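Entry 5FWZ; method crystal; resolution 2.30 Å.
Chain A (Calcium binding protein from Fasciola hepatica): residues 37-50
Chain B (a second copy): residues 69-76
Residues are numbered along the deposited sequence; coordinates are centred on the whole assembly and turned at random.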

# COMPACT_ATOMS: atom_id res chain seq x y z
N LYS A 37 -18.36 0.69 -7.12
CA LYS A 37 -17.77 1.65 -8.04
C LYS A 37 -16.33 1.97 -7.62
O LYS A 37 -16.09 2.36 -6.45
CB LYS A 37 -18.54 2.98 -8.03
CG LYS A 37 -20.03 2.98 -8.38
CD LYS A 37 -20.76 4.03 -7.49
CE LYS A 37 -21.73 4.96 -8.21
NZ LYS A 37 -23.05 4.31 -8.43
N ASP A 38 -15.40 1.82 -8.55
CA ASP A 38 -14.01 2.28 -8.36
C ASP A 38 -13.88 3.76 -7.96
O ASP A 38 -13.00 4.14 -7.15
CB ASP A 38 -13.20 2.03 -9.65
CG ASP A 38 -12.84 0.58 -9.83
OD1 ASP A 38 -13.43 -0.28 -9.15
OD2 ASP A 38 -11.97 0.29 -10.68
N GLU A 39 -14.76 4.59 -8.54
CA GLU A 39 -14.81 6.02 -8.30
C GLU A 39 -15.06 6.35 -6.84
O GLU A 39 -14.76 7.45 -6.44
CB GLU A 39 -15.88 6.70 -9.18
CG GLU A 39 -15.51 6.87 -10.65
CD GLU A 39 -16.57 7.66 -11.46
OE1 GLU A 39 -17.76 7.26 -11.43
OE2 GLU A 39 -16.23 8.67 -12.14
N GLU A 40 -15.62 5.43 -6.06
CA GLU A 40 -15.87 5.66 -4.63
C GLU A 40 -14.99 4.85 -3.70
O GLU A 40 -15.24 4.85 -2.51
CB GLU A 40 -17.34 5.40 -4.28
CG GLU A 40 -18.31 6.15 -5.20
CD GLU A 40 -19.72 6.33 -4.64
OE1 GLU A 40 -20.03 5.86 -3.51
OE2 GLU A 40 -20.51 6.98 -5.36
N MET A 41 -13.95 4.19 -4.22
CA MET A 41 -13.15 3.29 -3.38
C MET A 41 -12.34 4.00 -2.31
O MET A 41 -11.98 3.40 -1.31
CB MET A 41 -12.25 2.37 -4.21
CG MET A 41 -12.97 1.15 -4.77
SD MET A 41 -13.57 -0.04 -3.55
CE MET A 41 -15.35 0.28 -3.73
N LYS A 42 -12.06 5.28 -2.53
CA LYS A 42 -11.43 6.11 -1.54
C LYS A 42 -12.27 6.15 -0.24
O LYS A 42 -11.71 6.07 0.85
CB LYS A 42 -11.18 7.51 -2.13
CG LYS A 42 -10.37 8.48 -1.27
CD LYS A 42 -10.86 9.93 -1.38
CE LYS A 42 -9.97 10.89 -0.58
NZ LYS A 42 -10.54 12.26 -0.42
N ASP A 43 -13.61 6.25 -0.36
CA ASP A 43 -14.49 6.28 0.82
C ASP A 43 -14.37 4.96 1.58
O ASP A 43 -14.28 4.92 2.82
CB ASP A 43 -15.97 6.44 0.47
CG ASP A 43 -16.30 7.66 -0.38
OD1 ASP A 43 -15.40 8.34 -0.91
OD2 ASP A 43 -17.51 7.91 -0.57
N VAL A 44 -14.39 3.87 0.80
CA VAL A 44 -14.21 2.52 1.35
C VAL A 44 -12.88 2.37 2.12
O VAL A 44 -12.88 1.88 3.23
CB VAL A 44 -14.29 1.44 0.27
CG1 VAL A 44 -14.01 0.06 0.87
CG2 VAL A 44 -15.65 1.47 -0.44
N ALA A 45 -11.77 2.79 1.52
CA ALA A 45 -10.47 2.71 2.19
C ALA A 45 -10.48 3.50 3.50
O ALA A 45 -9.97 3.04 4.53
CB ALA A 45 -9.36 3.24 1.29
N GLN A 46 -11.10 4.68 3.46
CA GLN A 46 -11.19 5.53 4.64
C GLN A 46 -12.05 4.90 5.72
O GLN A 46 -11.63 4.82 6.85
CB GLN A 46 -11.72 6.92 4.29
CG GLN A 46 -12.33 7.66 5.48
CD GLN A 46 -11.93 9.11 5.55
OE1 GLN A 46 -11.38 9.56 6.56
NE2 GLN A 46 -12.18 9.84 4.48
N ASP A 47 -13.24 4.45 5.36
CA ASP A 47 -14.11 3.76 6.34
C ASP A 47 -13.54 2.42 6.88
O ASP A 47 -13.85 2.05 8.03
CB ASP A 47 -15.50 3.53 5.78
CG ASP A 47 -16.23 4.83 5.41
OD1 ASP A 47 -15.96 5.90 6.01
OD2 ASP A 47 -17.07 4.74 4.49
N MET A 48 -12.74 1.70 6.08
CA MET A 48 -12.07 0.48 6.56
C MET A 48 -11.01 0.83 7.63
O MET A 48 -10.99 0.25 8.70
CB MET A 48 -11.37 -0.28 5.41
CG MET A 48 -12.28 -1.12 4.55
SD MET A 48 -13.21 -2.44 5.41
CE MET A 48 -12.07 -3.00 6.67
N LYS A 49 -10.14 1.77 7.28
CA LYS A 49 -9.13 2.36 8.19
C LYS A 49 -9.77 2.83 9.52
O LYS A 49 -9.26 2.53 10.58
CB LYS A 49 -8.40 3.53 7.48
CG LYS A 49 -7.19 4.13 8.20
CD LYS A 49 -7.58 5.23 9.19
CE LYS A 49 -6.37 6.04 9.69
NZ LYS A 49 -5.46 5.21 10.55
N ASN A 50 -10.90 3.54 9.46
CA ASN A 50 -11.54 4.00 10.71
C ASN A 50 -12.14 2.86 11.52
O ASN A 50 -11.96 2.82 12.73
CB ASN A 50 -12.62 5.03 10.44
CG ASN A 50 -12.04 6.33 9.97
OD1 ASN A 50 -10.90 6.69 10.29
ND2 ASN A 50 -12.82 7.06 9.20
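Chain B (69-76) YWMHFSHE

Chain B lays an extended strand, residues 69-72, along helix 41-50 of chain A, which continues later in the chain. The two run in roughly the same direction, crossing at -34° with axes 6.9 Å apart at closest approach. The strand alternates: W70(B) and H72(B) point toward the helix, while Y69(B) and M71(B) point away. W70(B) lies nearest K42(A) (CA to CA 5.2 Å) and H72(B) nearest Q46(A) (5.5 Å between CA atoms), so two strand residues span about one helical turn.

Packing is led by W70(B), chi1 m, which has the largest covered area. CB of M41(A) sits over one face of its indole, 3.4 Å from CG of W70(B), in a CH-pi contact. The methyl of A45(A) points toward the strand, its CB 4.0 Å from O of W70(B). H72(B), chi1 t, takes CB of Q46(A) over one ring face and CD of K49(A) at its edge, the latter 3.5 Å from CD2 of H72(B).

Polar links are few. NE2 of H75(B) donates to OE1 of Q46(A) at a very short 2.4 Å, though H75(B) is poorly ordered. Water bridges supplement it: one water donates to O of K42(A) and O of M71(B), another joins OD1 of N50(A) to NE2 of H72(B).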

# COMPACT_ATOMS: atom_id res chain seq x y z
N TYR B 69 -5.47 2.13 -7.77
CA TYR B 69 -5.38 2.03 -6.32
C TYR B 69 -6.08 3.20 -5.63
O TYR B 69 -6.21 4.29 -6.19
CB TYR B 69 -3.89 1.93 -5.87
CG TYR B 69 -3.18 3.26 -5.94
CD1 TYR B 69 -2.78 3.78 -7.17
CD2 TYR B 69 -3.00 4.04 -4.80
CE1 TYR B 69 -2.16 5.02 -7.25
CE2 TYR B 69 -2.39 5.29 -4.88
CZ TYR B 69 -1.99 5.77 -6.11
OH TYR B 69 -1.37 6.99 -6.22
N TRP B 70 -6.53 2.96 -4.42
CA TRP B 70 -7.19 3.97 -3.58
C TRP B 70 -6.68 3.72 -2.18
O TRP B 70 -6.80 2.59 -1.71
CB TRP B 70 -8.70 3.76 -3.61
CG TRP B 70 -9.21 3.76 -5.00
CD1 TRP B 70 -9.66 4.84 -5.68
CD2 TRP B 70 -9.26 2.65 -5.91
NE1 TRP B 70 -10.01 4.47 -6.96
CE2 TRP B 70 -9.79 3.13 -7.12
CE3 TRP B 70 -8.94 1.29 -5.81
CZ2 TRP B 70 -9.98 2.32 -8.23
CZ3 TRP B 70 -9.16 0.47 -6.91
CH2 TRP B 70 -9.66 1.00 -8.11
N MET B 71 -6.10 4.70 -1.51
CA MET B 71 -5.60 4.45 -0.16
C MET B 71 -5.99 5.48 0.89
O MET B 71 -6.45 6.57 0.58
CB MET B 71 -4.08 4.26 -0.19
CG MET B 71 -3.23 5.49 -0.40
SD MET B 71 -1.49 5.06 -0.33
CE MET B 71 -1.07 5.17 1.44
N HIS B 72 -5.80 5.09 2.15
CA HIS B 72 -5.86 6.00 3.27
C HIS B 72 -4.86 5.57 4.33
O HIS B 72 -4.91 4.42 4.79
CB HIS B 72 -7.27 6.05 3.88
CG HIS B 72 -7.43 7.15 4.89
ND1 HIS B 72 -7.34 8.48 4.56
CD2 HIS B 72 -7.63 7.11 6.22
CE1 HIS B 72 -7.49 9.21 5.65
NE2 HIS B 72 -7.67 8.40 6.67
N PHE B 73 -3.96 6.49 4.70
CA PHE B 73 -3.13 6.31 5.90
C PHE B 73 -3.48 7.25 7.06
O PHE B 73 -3.62 6.82 8.20
CB PHE B 73 -1.65 6.45 5.56
CG PHE B 73 -0.75 6.54 6.78
CD1 PHE B 73 -0.77 5.54 7.76
CD2 PHE B 73 0.09 7.63 6.97
CE1 PHE B 73 0.04 5.64 8.88
CE2 PHE B 73 0.92 7.72 8.07
CZ PHE B 73 0.89 6.72 9.03
N SER B 74 -3.57 8.54 6.78
CA SER B 74 -3.71 9.53 7.85
C SER B 74 -4.06 10.90 7.27
O SER B 74 -3.36 11.38 6.38
CB SER B 74 -2.39 9.62 8.64
OG SER B 74 -2.41 10.63 9.63
N HIS B 75 -5.12 11.52 7.79
CA HIS B 75 -5.45 12.92 7.45
C HIS B 75 -4.38 13.94 7.91
O HIS B 75 -4.26 15.02 7.31
CB HIS B 75 -6.81 13.31 8.01
CG HIS B 75 -7.94 12.52 7.45
ND1 HIS B 75 -8.37 12.65 6.14
CD2 HIS B 75 -8.73 11.58 8.01
CE1 HIS B 75 -9.38 11.82 5.94
NE2 HIS B 75 -9.61 11.15 7.05
N GLU B 76 -3.62 13.59 8.96
CA GLU B 76 -2.43 14.36 9.38
C GLU B 76 -1.25 14.18 8.40
O GLU B 76 -1.12 13.12 7.78
CB GLU B 76 -1.97 13.93 10.78
CG GLU B 76 -2.89 14.34 11.91
CD GLU B 76 -2.27 14.07 13.26
OE1 GLU B 76 -1.97 12.89 13.54
OE2 GLU B 76 -2.08 15.02 14.04
O HOH W 1 -9.31 7.31 1.62
O HOH W 2 -8.85 8.80 9.22